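PDB 4G2C: DyP2 from Amycolatopsis sp. ATCC 39116, which probably uses haem and peroxide to oxidise dyes and other substrates, as a multifunctional dye peroxidase from a lignin-reactive bacterium. Local coordinates for residues A48-H62 and L90-E102. Numbering follows the deposited sequence.
Sequences ATMLDELQPNILKAH and LMKSARTHLQEVE. With ACT (acetate ion), chain X.
Leu51 and Arg95 lie where helix 48-53 and helix 94-102 meet almost at right angles (86°, axes 7.8 Å apart), and the C-terminal end of the first helix with the turn after it receives the first backbone N-H groups of the second: Ala94 N donates to Leu54 O and Arg95 N to Leu51 O. Arg95 sets out with CG anti to its N (chi1 -175°), then bends at chi3, which brings the guanidinium back along the first helix. Arg95 NE donates to Asp52 OD1 (3.0 Å) in a salt bridge, from above the carboxylate plane, while NH2 donates to Ala48 O and Leu51 rests against one guanidinium face. A lysine in its place would probably lose this paired grip, leaving Asp52 without the NE bond and Ala48 O without its second donor, with the helical Asp52 N remaining. Water 1 joins Asp52 OD1 to Ser93 OG, which N-caps the second helix through Thr96 N. At the turn after the first helix, Ala94 CB packs 3.7 Å from Leu54 CB. Farther along, the His62 and His97 rings form an offset stack, centroids 4.3 Å apart, and Lys92 NZ reaches His62 NE2 in the ring plane at 2.7 Å while also bridging to Glu100. The crossing joins an N-terminal helix and its following loop to the start of helix 94-102, with Pro56 and Met91 resting on strand 114-119 of the antiparallel sheet in the ferredoxin-like alpha+beta fold of DyP-type peroxidases.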
loop_
_atom_site.group_PDB
_atom_site.type_symbol
_atom_site.label_atom_id
_atom_site.label_comp_id
_atom_site.label_asym_id
_atom_site.label_seq_id
_atom_site.Cartn_x
_atom_site.Cartn_y
_atom_site.Cartn_z
ATOM N N ALA A 48 -17.057 13.988 -14.690
ATOM C CA ALA A 48 -16.370 15.234 -14.361
ATOM C C ALA A 48 -16.766 15.725 -12.964
ATOM O O ALA A 48 -15.931 16.183 -12.184
ATOM C CB ALA A 48 -16.675 16.291 -15.409
ATOM N N THR A 49 -18.047 15.623 -12.653
ATOM C CA THR A 49 -18.536 15.965 -11.331
ATOM C C THR A 49 -17.852 15.086 -10.278
ATOM O O THR A 49 -17.400 15.569 -9.240
ATOM C CB THR A 49 -20.070 15.776 -11.258
ATOM O OG1 THR A 49 -20.691 16.508 -12.324
ATOM C CG2 THR A 49 -20.629 16.261 -9.922
ATOM N N MET A 50 -17.772 13.793 -10.558
ATOM C CA MET A 50 -17.173 12.846 -9.619
ATOM C C MET A 50 -15.771 13.277 -9.225
ATOM O O MET A 50 -15.408 13.225 -8.057
ATOM C CB MET A 50 -17.155 11.433 -10.204
ATOM C CG MET A 50 -16.519 10.386 -9.286
ATOM S SD MET A 50 -14.738 10.387 -9.504
ATOM C CE MET A 50 -14.615 9.735 -11.171
ATOM N N LEU A 51 -15.000 13.710 -10.213
ATOM C CA LEU A 51 -13.651 14.214 -9.986
ATOM C C LEU A 51 -13.607 15.471 -9.127
ATOM O O LEU A 51 -12.638 15.679 -8.390
ATOM C CB LEU A 51 -12.958 14.505 -11.319
ATOM C CG LEU A 51 -12.381 13.309 -12.078
ATOM C CD1 LEU A 51 -11.822 13.757 -13.432
ATOM C CD2 LEU A 51 -11.307 12.614 -11.252
ATOM N N ASP A 52 -14.634 16.317 -9.257
ATOM C CA ASP A 52 -14.730 17.563 -8.499
ATOM C C ASP A 52 -15.079 17.271 -7.057
ATOM O O ASP A 52 -14.832 18.095 -6.175
ATOM C CB ASP A 52 -15.814 18.491 -9.081
ATOM C CG ASP A 52 -15.401 19.127 -10.393
ATOM O OD1 ASP A 52 -14.184 19.339 -10.584
ATOM O OD2 ASP A 52 -16.287 19.408 -11.230
ATOM N N GLU A 53 -15.664 16.103 -6.816
ATOM C CA GLU A 53 -16.120 15.775 -5.467
ATOM C C GLU A 53 -15.296 14.663 -4.808
ATOM O O GLU A 53 -15.585 14.241 -3.696
ATOM C CB GLU A 53 -17.602 15.422 -5.478
ATOM C CG GLU A 53 -18.491 16.541 -5.989
ATOM C CD GLU A 53 -18.629 17.697 -4.996
ATOM O OE1 GLU A 53 -17.941 17.692 -3.952
ATOM O OE2 GLU A 53 -19.426 18.620 -5.265
ATOM N N LEU A 54 -14.259 14.208 -5.495
ATOM C CA LEU A 54 -13.420 13.127 -4.986
ATOM C C LEU A 54 -12.202 13.686 -4.275
ATOM O O LEU A 54 -11.578 14.625 -4.759
ATOM C CB LEU A 54 -12.941 12.224 -6.134
ATOM C CG LEU A 54 -12.326 10.900 -5.677
ATOM C CD1 LEU A 54 -13.423 9.912 -5.266
ATOM C CD2 LEU A 54 -11.416 10.291 -6.739
ATOM N N GLN A 55 -11.841 13.075 -3.150
ATOM C CA GLN A 55 -10.572 13.388 -2.497
ATOM C C GLN A 55 -9.384 12.983 -3.361
ATOM O O GLN A 55 -9.475 12.030 -4.134
ATOM C CB GLN A 55 -10.453 12.692 -1.136
ATOM C CG GLN A 55 -11.447 13.142 -0.074
ATOM C CD GLN A 55 -11.134 12.506 1.257
ATOM O OE1 GLN A 55 -9.975 12.453 1.664
ATOM N NE2 GLN A 55 -12.153 11.995 1.932
ATOM N N PRO A 56 -8.260 13.717 -3.224
ATOM C CA PRO A 56 -6.954 13.349 -3.783
ATOM C C PRO A 56 -6.416 12.051 -3.159
ATOM O O PRO A 56 -6.946 11.557 -2.151
ATOM C CB PRO A 56 -6.047 14.515 -3.356
ATOM C CG PRO A 56 -6.962 15.636 -3.007
ATOM C CD PRO A 56 -8.203 14.992 -2.487
ATOM N N ASN A 57 -5.356 11.524 -3.765
ATOM C CA ASN A 57 -4.617 10.371 -3.250
ATOM C C ASN A 57 -5.289 9.033 -3.570
ATOM O O ASN A 57 -4.725 7.975 -3.304
ATOM C CB ASN A 57 -4.338 10.510 -1.745
ATOM C CG ASN A 57 -3.207 9.598 -1.267
ATOM O OD1 ASN A 57 -2.232 9.352 -1.989
ATOM N ND2 ASN A 57 -3.335 9.089 -0.055
ATOM N N ILE A 58 -6.487 9.083 -4.158
ATOM C CA ILE A 58 -7.233 7.859 -4.393
ATOM C C ILE A 58 -6.983 7.308 -5.802
ATOM O O ILE A 58 -6.379 6.258 -5.950
ATOM C CB ILE A 58 -8.745 8.030 -4.094
ATOM C CG1 ILE A 58 -8.965 8.345 -2.605
ATOM C CG2 ILE A 58 -9.499 6.761 -4.459
ATOM C CD1 ILE A 58 -10.362 8.912 -2.262
ATOM N N LEU A 59 -7.439 8.020 -6.825
ATOM C CA LEU A 59 -7.205 7.596 -8.211
ATOM C C LEU A 59 -5.733 7.781 -8.629
ATOM O O LEU A 59 -5.268 7.185 -9.602
ATOM C CB LEU A 59 -8.131 8.342 -9.183
ATOM C CG LEU A 59 -9.641 8.088 -9.198
ATOM C CD1 LEU A 59 -10.320 9.042 -10.156
ATOM C CD2 LEU A 59 -10.003 6.631 -9.574
ATOM N N LYS A 60 -5.010 8.601 -7.879
ATOM C CA LYS A 60 -3.612 8.904 -8.174
ATOM C C LYS A 60 -2.936 9.317 -6.868
ATOM O O LYS A 60 -3.398 10.239 -6.209
ATOM C CB LYS A 60 -3.555 10.073 -9.155
ATOM C CG LYS A 60 -2.167 10.667 -9.369
ATOM C CD LYS A 60 -1.559 10.079 -10.594
ATOM C CE LYS A 60 -0.148 10.559 -10.819
ATOM N NZ LYS A 60 0.580 9.502 -11.566
ATOM N N ALA A 61 -1.851 8.649 -6.490
ATOM C CA ALA A 61 -1.205 8.928 -5.205
ATOM C C ALA A 61 -0.827 10.409 -5.039
ATOM O O ALA A 61 -0.546 11.088 -6.012
ATOM C CB ALA A 61 0.029 8.041 -5.024
ATOM N N HIS A 62 -0.829 10.916 -3.812
ATOM C CA HIS A 62 -0.367 12.280 -3.582
ATOM C C HIS A 62 1.042 12.208 -3.005
ATOM O O HIS A 62 1.348 11.307 -2.225
ATOM C CB HIS A 62 -1.312 13.024 -2.639
ATOM C CG HIS A 62 -1.168 14.518 -2.673
ATOM N ND1 HIS A 62 -0.078 15.177 -2.145
ATOM C CD2 HIS A 62 -1.989 15.481 -3.160
ATOM C CE1 HIS A 62 -0.230 16.479 -2.307
ATOM N NE2 HIS A 62 -1.379 16.688 -2.925
ATOM N N LEU A 90 -10.768 23.119 3.748
ATOM C CA LEU A 90 -9.326 23.129 3.495
ATOM C C LEU A 90 -8.911 22.105 2.447
ATOM O O LEU A 90 -7.717 21.895 2.207
ATOM C CB LEU A 90 -8.547 22.876 4.786
ATOM C CG LEU A 90 -8.840 23.869 5.921
ATOM C CD1 LEU A 90 -8.064 23.497 7.171
ATOM C CD2 LEU A 90 -8.543 25.322 5.490
ATOM N N MET A 91 -9.894 21.476 1.815
ATOM C CA MET A 91 -9.618 20.323 0.962
ATOM C C MET A 91 -9.707 20.632 -0.526
ATOM O O MET A 91 -10.609 21.334 -0.972
ATOM C CB MET A 91 -10.548 19.162 1.332
ATOM C CG MET A 91 -10.324 18.672 2.754
ATOM S SD MET A 91 -11.533 17.473 3.337
ATOM C CE MET A 91 -11.118 16.077 2.281
ATOM N N LYS A 92 -8.760 20.100 -1.291
ATOM C CA LYS A 92 -8.824 20.204 -2.736
ATOM C C LYS A 92 -9.402 18.904 -3.324
ATOM O O LYS A 92 -9.407 17.857 -2.664
ATOM C CB LYS A 92 -7.437 20.513 -3.295
ATOM C CG LYS A 92 -6.423 19.404 -3.058
ATOM C CD LYS A 92 -5.015 19.818 -3.465
ATOM C CE LYS A 92 -4.058 18.634 -3.398
ATOM N NZ LYS A 92 -2.632 19.064 -3.309
ATOM N N SER A 93 -9.897 18.970 -4.557
ATOM C CA SER A 93 -10.530 17.807 -5.183
ATOM C C SER A 93 -9.517 16.964 -5.937
ATOM O O SER A 93 -8.410 17.415 -6.238
ATOM C CB SER A 93 -11.583 18.261 -6.185
ATOM O OG SER A 93 -10.968 19.079 -7.166
ATOM N N ALA A 94 -9.914 15.745 -6.267
ATOM C CA ALA A 94 -9.109 14.924 -7.152
ATOM C C ALA A 94 -8.669 15.734 -8.368
ATOM O O ALA A 94 -7.477 15.747 -8.721
ATOM C CB ALA A 94 -9.886 13.698 -7.585
ATOM N N ARG A 95 -9.622 16.406 -9.012
ATOM C CA ARG A 95 -9.299 17.134 -10.241
ATOM C C ARG A 95 -8.264 18.247 -10.029
ATOM O O ARG A 95 -7.315 18.380 -10.812
ATOM C CB ARG A 95 -10.545 17.720 -10.904
ATOM C CG ARG A 95 -10.212 18.368 -12.256
ATOM C CD ARG A 95 -11.303 19.309 -12.758
ATOM N NE ARG A 95 -12.568 18.619 -12.989
ATOM C CZ ARG A 95 -12.840 17.905 -14.079
ATOM N NH1 ARG A 95 -11.926 17.783 -15.041
ATOM N NH2 ARG A 95 -14.024 17.311 -14.199
ATOM N N THR A 96 -8.442 19.048 -8.981
ATOM C CA THR A 96 -7.438 20.066 -8.678
ATOM C C THR A 96 -6.068 19.407 -8.471
ATOM O O THR A 96 -5.036 19.934 -8.900
ATOM C CB THR A 96 -7.802 20.889 -7.428
ATOM O OG1 THR A 96 -9.020 21.607 -7.663
ATOM C CG2 THR A 96 -6.692 21.879 -7.106
ATOM N N HIS A 97 -6.053 18.260 -7.801
ATOM C CA HIS A 97 -4.783 17.589 -7.549
ATOM C C HIS A 97 -4.127 17.195 -8.872
ATOM O O HIS A 97 -2.927 17.369 -9.061
ATOM C CB HIS A 97 -4.962 16.350 -6.671
ATOM C CG HIS A 97 -3.712 15.535 -6.535
ATOM N ND1 HIS A 97 -3.721 14.160 -6.452
ATOM C CD2 HIS A 97 -2.411 15.905 -6.481
ATOM C CE1 HIS A 97 -2.479 13.717 -6.356
ATOM N NE2 HIS A 97 -1.665 14.756 -6.373
ATOM N N LEU A 98 -4.936 16.669 -9.784
ATOM C CA LEU A 98 -4.440 16.186 -11.069
ATOM C C LEU A 98 -3.833 17.328 -11.881
ATOM O O LEU A 98 -2.755 17.194 -12.478
ATOM C CB LEU A 98 -5.570 15.492 -11.837
ATOM C CG LEU A 98 -5.968 14.144 -11.218
ATOM C CD1 LEU A 98 -7.180 13.526 -11.907
ATOM C CD2 LEU A 98 -4.778 13.187 -11.249
ATOM N N GLN A 99 -4.533 18.456 -11.874
ATOM C CA GLN A 99 -4.082 19.668 -12.529
ATOM C C GLN A 99 -2.740 20.056 -11.953
ATOM O O GLN A 99 -1.797 20.351 -12.685
ATOM C CB GLN A 99 -5.090 20.783 -12.274
ATOM C CG GLN A 99 -5.274 21.740 -13.424
ATOM C CD GLN A 99 -6.593 22.494 -13.326
ATOM O OE1 GLN A 99 -7.650 21.898 -13.078
ATOM N NE2 GLN A 99 -6.539 23.803 -13.522
ATOM N N GLU A 100 -2.642 20.038 -10.631
ATOM C CA GLU A 100 -1.359 20.319 -9.991
ATOM C C GLU A 100 -0.292 19.349 -10.504
ATOM O O GLU A 100 0.801 19.772 -10.881
ATOM C CB GLU A 100 -1.470 20.274 -8.465
ATOM C CG GLU A 100 -2.303 21.402 -7.855
ATOM C CD GLU A 100 -2.369 21.334 -6.326
ATOM O OE1 GLU A 100 -1.832 20.379 -5.718
ATOM O OE2 GLU A 100 -2.961 22.247 -5.724
ATOM N N VAL A 101 -0.602 18.053 -10.536
ATOM C CA VAL A 101 0.374 17.082 -11.062
ATOM C C VAL A 101 0.822 17.451 -12.487
ATOM O O VAL A 101 2.010 17.590 -12.762
ATOM C CB VAL A 101 -0.129 15.626 -10.983
ATOM C CG1 VAL A 101 0.770 14.703 -11.807
ATOM C CG2 VAL A 101 -0.177 15.159 -9.526
ATOM N N GLU A 102 -0.138 17.648 -13.378
ATOM C CA GLU A 102 0.173 18.077 -14.739
ATOM C C GLU A 102 1.033 19.354 -14.759
ATOM O O GLU A 102 2.001 19.448 -15.519
ATOM C CB GLU A 102 -1.119 18.286 -15.540
ATOM C CG GLU A 102 -0.982 18.012 -17.027
ATOM C CD GLU A 102 -0.546 16.586 -17.319
ATOM O OE1 GLU A 102 -0.850 15.683 -16.504
ATOM O OE2 GLU A 102 0.104 16.365 -18.367
HETATM C C ACT X . -0.862 5.944 -9.059
HETATM O O ACT X . -0.663 6.598 -8.010
HETATM O OXT ACT X . -1.883 5.206 -9.071
HETATM C CH3 ACT X . 0.073 6.046 -10.231
HETATM O O HOH W 1 -12.838 20.847 -8.700
HETATM O O HOH W 2 -5.849 12.285 -7.088
#